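Local coordinates for protein cofilin (Streptomyces griseoflavus, PDB 5IVU) that probably binds actin and is a bacterial member of the ADF/cofilin family, at residues K83-S88 with I116-Q121; A90-K95 with Q121-S126. All coordinates share one frame; numbering follows the deposited sequence.

Interaction 1. Residues K83-S88 with I116-Q121; sequences KLTFVS and IAVEIQ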
loop_
_atom_site.group_PDB
_atom_site.type_symbol
_atom_site.label_atom_id
_atom_site.label_comp_id
_atom_site.label_asym_id
_atom_site.label_seq_id
_atom_site.Cartn_x
_atom_site.Cartn_y
_atom_site.Cartn_z
ATOM N N LYS A 83 1.387 -4.518 -12.574
ATOM C CA LYS A 83 2.510 -4.371 -11.665
ATOM C C LYS A 83 2.029 -4.216 -10.230
ATOM O O LYS A 83 1.240 -3.338 -9.924
ATOM C CB LYS A 83 3.365 -3.186 -12.089
ATOM C CG LYS A 83 4.269 -3.513 -13.260
ATOM C CD LYS A 83 5.317 -2.447 -13.514
ATOM C CE LYS A 83 6.456 -2.995 -14.355
ATOM N NZ LYS A 83 7.422 -1.925 -14.737
ATOM N N LEU A 84 2.518 -5.086 -9.357
ATOM C CA LEU A 84 2.227 -5.003 -7.936
ATOM C C LEU A 84 3.017 -3.809 -7.389
ATOM O O LEU A 84 4.246 -3.770 -7.480
ATOM C CB LEU A 84 2.611 -6.307 -7.219
ATOM C CG LEU A 84 1.849 -7.555 -7.711
ATOM C CD1 LEU A 84 2.624 -8.835 -7.451
ATOM C CD2 LEU A 84 0.465 -7.631 -7.091
ATOM N N THR A 85 2.287 -2.853 -6.826
ATOM C CA THR A 85 2.816 -1.567 -6.426
ATOM C C THR A 85 2.704 -1.377 -4.915
ATOM O O THR A 85 1.608 -1.405 -4.375
ATOM C CB THR A 85 2.030 -0.436 -7.124
ATOM O OG1 THR A 85 2.014 -0.659 -8.540
ATOM C CG2 THR A 85 2.636 0.925 -6.811
ATOM N N PHE A 86 3.846 -1.210 -4.246
ATOM C CA PHE A 86 3.895 -0.869 -2.823
ATOM C C PHE A 86 3.885 0.642 -2.666
ATOM O O PHE A 86 4.588 1.345 -3.383
ATOM C CB PHE A 86 5.154 -1.445 -2.183
ATOM C CG PHE A 86 5.162 -1.367 -0.685
ATOM C CD1 PHE A 86 4.547 -2.349 0.078
ATOM C CD2 PHE A 86 5.793 -0.318 -0.038
ATOM C CE1 PHE A 86 4.563 -2.288 1.463
ATOM C CE2 PHE A 86 5.813 -0.247 1.344
ATOM C CZ PHE A 86 5.196 -1.235 2.098
ATOM N N VAL A 87 3.074 1.126 -1.737
ATOM C CA VAL A 87 2.854 2.545 -1.527
ATOM C C VAL A 87 3.128 2.830 -0.058
ATOM O O VAL A 87 2.466 2.259 0.802
ATOM C CB VAL A 87 1.385 2.935 -1.836
ATOM C CG1 VAL A 87 1.103 4.397 -1.487
ATOM C CG2 VAL A 87 1.061 2.673 -3.301
ATOM N N SER A 88 4.096 3.696 0.225
ATOM C CA SER A 88 4.244 4.261 1.556
ATOM C C SER A 88 3.502 5.595 1.564
ATOM O O SER A 88 3.892 6.523 0.860
ATOM C CB SER A 88 5.709 4.467 1.907
ATOM O OG SER A 88 6.390 3.235 1.891
ATOM N N ILE A 116 7.045 -7.507 -5.563
ATOM C CA ILE A 116 6.639 -6.109 -5.758
ATOM C C ILE A 116 7.453 -5.545 -6.925
ATOM O O ILE A 116 8.673 -5.674 -6.947
ATOM C CB ILE A 116 6.881 -5.256 -4.494
ATOM C CG1 ILE A 116 5.973 -5.699 -3.329
ATOM C CG2 ILE A 116 6.703 -3.771 -4.790
ATOM C CD1 ILE A 116 4.485 -5.496 -3.525
ATOM N N ALA A 117 6.763 -4.944 -7.894
ATOM C CA ALA A 117 7.392 -4.438 -9.120
ATOM C C ALA A 117 7.725 -2.957 -9.054
ATOM O O ALA A 117 8.725 -2.550 -9.636
ATOM C CB ALA A 117 6.505 -4.711 -10.317
ATOM N N VAL A 118 6.894 -2.162 -8.371
ATOM C CA VAL A 118 7.152 -0.726 -8.175
ATOM C C VAL A 118 6.871 -0.273 -6.742
ATOM O O VAL A 118 6.032 -0.838 -6.053
ATOM C CB VAL A 118 6.350 0.181 -9.147
ATOM C CG1 VAL A 118 6.963 0.194 -10.546
ATOM C CG2 VAL A 118 4.905 -0.248 -9.223
ATOM N N GLU A 119 7.593 0.764 -6.322
ATOM C CA GLU A 119 7.412 1.401 -5.029
ATOM C C GLU A 119 7.109 2.882 -5.208
ATOM O O GLU A 119 7.691 3.549 -6.062
ATOM C CB GLU A 119 8.671 1.282 -4.184
ATOM C CG GLU A 119 9.068 -0.140 -3.847
ATOM C CD GLU A 119 10.415 -0.191 -3.168
ATOM O OE1 GLU A 119 11.408 0.196 -3.825
ATOM O OE2 GLU A 119 10.464 -0.595 -1.980
ATOM N N ILE A 120 6.204 3.374 -4.373
ATOM C CA ILE A 120 5.809 4.762 -4.363
ATOM C C ILE A 120 5.926 5.255 -2.918
ATOM O O ILE A 120 5.491 4.583 -1.991
ATOM C CB ILE A 120 4.348 4.948 -4.854
ATOM C CG1 ILE A 120 4.102 4.275 -6.215
ATOM C CG2 ILE A 120 3.993 6.426 -4.952
ATOM C CD1 ILE A 120 4.761 4.957 -7.397
ATOM N N GLN A 121 6.545 6.417 -2.745
ATOM C CA GLN A 121 6.538 7.145 -1.490
ATOM C C GLN A 121 5.652 8.351 -1.767
ATOM O O GLN A 121 5.927 9.119 -2.686
ATOM C CB GLN A 121 7.964 7.553 -1.125
ATOM C CG GLN A 121 8.129 8.227 0.242
ATOM C CD GLN A 121 8.097 7.263 1.432
ATOM O OE1 GLN A 121 8.636 6.154 1.375
ATOM N NE2 GLN A 121 7.483 7.705 2.531
HETATM O O HOH W 1 9.394 -2.711 -12.731
HETATM O O HOH W 2 7.384 2.793 -0.593
#

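Interaction 2. Residues A90-K95 with Q121-S126; sequences APDSAK and QGTDFS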
loop_
_atom_site.group_PDB
_atom_site.type_symbol
_atom_site.label_atom_id
_atom_site.label_comp_id
_atom_site.label_asym_id
_atom_site.label_seq_id
_atom_site.Cartn_x
_atom_site.Cartn_y
_atom_site.Cartn_z
ATOM N N ALA A 90 2.548 8.813 3.511
ATOM C CA ALA A 90 3.106 9.604 4.604
ATOM C C ALA A 90 2.763 11.070 4.358
ATOM O O ALA A 90 3.641 11.864 4.005
ATOM C CB ALA A 90 4.613 9.391 4.686
ATOM N N PRO A 91 1.484 11.429 4.540
ATOM C CA PRO A 91 1.040 12.782 4.230
ATOM C C PRO A 91 1.570 13.795 5.233
ATOM O O PRO A 91 1.718 13.461 6.415
ATOM C CB PRO A 91 -0.490 12.673 4.315
ATOM C CG PRO A 91 -0.730 11.605 5.318
ATOM C CD PRO A 91 0.391 10.626 5.120
ATOM N N ASP A 92 1.817 15.015 4.758
ATOM C CA ASP A 92 2.426 16.080 5.557
ATOM C C ASP A 92 1.682 16.351 6.874
ATOM O O ASP A 92 2.307 16.531 7.919
ATOM C CB ASP A 92 2.518 17.380 4.735
ATOM C CG ASP A 92 3.410 17.244 3.488
ATOM O OD1 ASP A 92 4.188 16.271 3.391
ATOM O OD2 ASP A 92 3.319 18.118 2.597
ATOM N N SER A 93 0.351 16.346 6.822
ATOM C CA SER A 93 -0.481 16.637 7.994
ATOM C C SER A 93 -0.555 15.521 9.045
ATOM O O SER A 93 -1.116 15.738 10.118
ATOM C CB SER A 93 -1.896 17.003 7.545
ATOM O OG SER A 93 -2.448 15.963 6.767
ATOM N N ALA A 94 -0.034 14.332 8.740
ATOM C CA ALA A 94 0.079 13.263 9.737
ATOM C C ALA A 94 1.067 13.656 10.827
ATOM O O ALA A 94 2.021 14.388 10.571
ATOM C CB ALA A 94 0.516 11.960 9.084
ATOM N N LYS A 95 0.835 13.158 12.035
ATOM C CA LYS A 95 1.719 13.438 13.165
ATOM C C LYS A 95 3.100 12.824 12.928
ATOM O O LYS A 95 3.219 11.737 12.349
ATOM C CB LYS A 95 1.117 12.905 14.474
ATOM C CG LYS A 95 -0.183 13.575 14.887
ATOM C CD LYS A 95 -0.015 14.953 15.458
ATOM C CE LYS A 95 -1.231 15.849 15.195
ATOM N NZ LYS A 95 -2.466 15.358 15.878
ATOM N N GLN A 121 6.545 6.417 -2.745
ATOM C CA GLN A 121 6.538 7.145 -1.490
ATOM C C GLN A 121 5.652 8.351 -1.767
ATOM O O GLN A 121 5.927 9.119 -2.686
ATOM C CB GLN A 121 7.964 7.553 -1.125
ATOM C CG GLN A 121 8.129 8.227 0.242
ATOM C CD GLN A 121 8.097 7.263 1.432
ATOM O OE1 GLN A 121 8.636 6.154 1.375
ATOM N NE2 GLN A 121 7.483 7.705 2.531
ATOM N N GLY A 122 4.556 8.478 -1.030
ATOM C CA GLY A 122 3.572 9.531 -1.272
ATOM C C GLY A 122 3.433 10.425 -0.062
ATOM O O GLY A 122 3.094 9.938 1.017
ATOM N N THR A 123 3.674 11.728 -0.257
ATOM C CA THR A 123 3.488 12.757 0.776
ATOM C C THR A 123 2.314 13.705 0.529
ATOM O O THR A 123 1.992 14.533 1.385
ATOM C CB THR A 123 4.750 13.618 0.921
ATOM O OG1 THR A 123 5.080 14.186 -0.352
ATOM C CG2 THR A 123 5.910 12.773 1.411
ATOM N N ASP A 124 1.674 13.589 -0.621
ATOM C CA ASP A 124 0.486 14.402 -0.928
ATOM C C ASP A 124 -0.324 13.624 -1.982
ATOM O O ASP A 124 0.201 12.705 -2.631
ATOM C CB ASP A 124 0.833 15.867 -1.323
ATOM C CG ASP A 124 1.674 15.957 -2.564
ATOM O OD1 ASP A 124 1.211 15.435 -3.591
ATOM O OD2 ASP A 124 2.778 16.560 -2.514
ATOM N N PHE A 125 -1.599 13.956 -2.115
ATOM C CA PHE A 125 -2.485 13.196 -2.996
ATOM C C PHE A 125 -2.061 13.201 -4.467
ATOM O O PHE A 125 -2.304 12.222 -5.154
ATOM C CB PHE A 125 -3.956 13.611 -2.816
ATOM C CG PHE A 125 -4.588 13.051 -1.561
ATOM C CD1 PHE A 125 -4.884 11.689 -1.461
ATOM C CD2 PHE A 125 -4.865 13.875 -0.476
ATOM C CE1 PHE A 125 -5.450 11.162 -0.310
ATOM C CE2 PHE A 125 -5.428 13.356 0.678
ATOM C CZ PHE A 125 -5.721 12.001 0.762
ATOM N N SER A 126 -1.387 14.248 -4.933
ATOM C CA SER A 126 -0.877 14.272 -6.322
ATOM C C SER A 126 0.192 13.207 -6.597
ATOM O O SER A 126 0.327 12.743 -7.732
ATOM C CB SER A 126 -0.297 15.639 -6.679
ATOM O OG SER A 126 0.863 15.914 -5.913
#

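Interaction 1. Residues K83-S88 with I116-Q121
Thr85 to Ser88 pair in parallel with Val118 to Gln121, the two neighbouring strands of a beta-alpha-beta unit that ends the mixed sheet of this ADF-homology fold. Leu84 O takes two donors where the pairing begins, Ala117 N at 2.8 Å and Val118 N, the latter tilted from the carbonyl plane. Phe86 then bonds both ways, its N to Val118 O and its O to Ile120 N, and Ser88 N reaches Ile120 O at 2.8 Å.

On one face Thr85 crosses Val118 and Ile120. With OG1 beside the backbone N (chi1 -53°), the methyl is left anti to that N; CG2 lies 3.7 Å from Ile120 CG1 and 3.5 Å from Val118 CG2. Thr85 OG1 donates to Lys83 O from above the carbonyl plane. An alanine at Thr85 would probably leave a gap beside Val118 and Ile120 and Lys83 O without this hydroxyl donor. On the other face Phe86 CB rests 3.8 Å from Ile116 CG2, while its ring leads off to Leu109 of helix 96-112 and to Leu113 just after it. One water joins Lys83 NZ to Ala117 O; another joins Ser88 OG to Ile120 O. The backbone bonds set the outer strand's register, and Ile120 O has two donors, Ser88 N and a water.

Interaction 2. Residues A90-K95 with Q121-S126
Ala90 and Gly122 are joined by a backbone bond, Ala90 N to Gly122 O at 2.8 Å, with an N-H...O angle of 162°. Beyond it the two chains stay close, and Pro91 and Thr123 have their CA atoms 4.2 Å apart. Two CA-H...O contacts run in opposite directions here: Thr123 CA lies 3.4 Å from Ala90 O, and Pro91 CA approaches Thr123 O. A weak bond follows from Asp92 N to Thr123 O at 3.4 Å. Pro91 also starts a type I beta turn, closed by Ala94 N to Pro91 O, which turns the chain toward helix 96-112.

The side chains add a small, mixed contact. The Ala90 methyl meets the amide end of Gln121, with CB 4.0 Å from NE2. Thr123 sets its methyl beside its own backbone N, anti to the carbonyl carbon, and CG2 comes 3.6 Å from Ala90 O. Its hydroxyl lies between the backbone N and the carbonyl carbon (chi1 56°) and bonds to Glu127. Asp92 crosses Thr123 at a slant, its OD1 3.7 Å from Thr123 CB. Asp92 OD1 and Thr123 O are both acceptors, so their closeness gives no bond.

At the end of the parallel pairing, where strands 81-89 and 118-122 give way to loops, the chains are held by one good backbone bond, a weak one and CA-H...O contacts. The carboxylates of Asp92 and Asp124 are near each other without touching, and their like charges would probably disfavour a closer approach of the two loops.

How the interactions relate
From the N terminus, strand 81-89 supplies the first segment of interaction 1, and the loop after it supplies the first of interaction 2. Helix 96-112 follows. The chain then returns at 116-121, where interaction 1 closes a loop that contains the helix, and runs on into 121-126, where interaction 2 closes a second loop that contains it too. The segments alternate along the chain, so the two loops cross. Gln121 belongs to both contacts, and a probable backbone bond from Gly122 N to Ser88 O bridges them at 2.8 Å. Interaction 1 seats the outer strand 118-122 in the sheet. Interaction 2 carries the pairing into the loops beyond, tying the lead-in to helix 96-112 to the chain following strand 118-122.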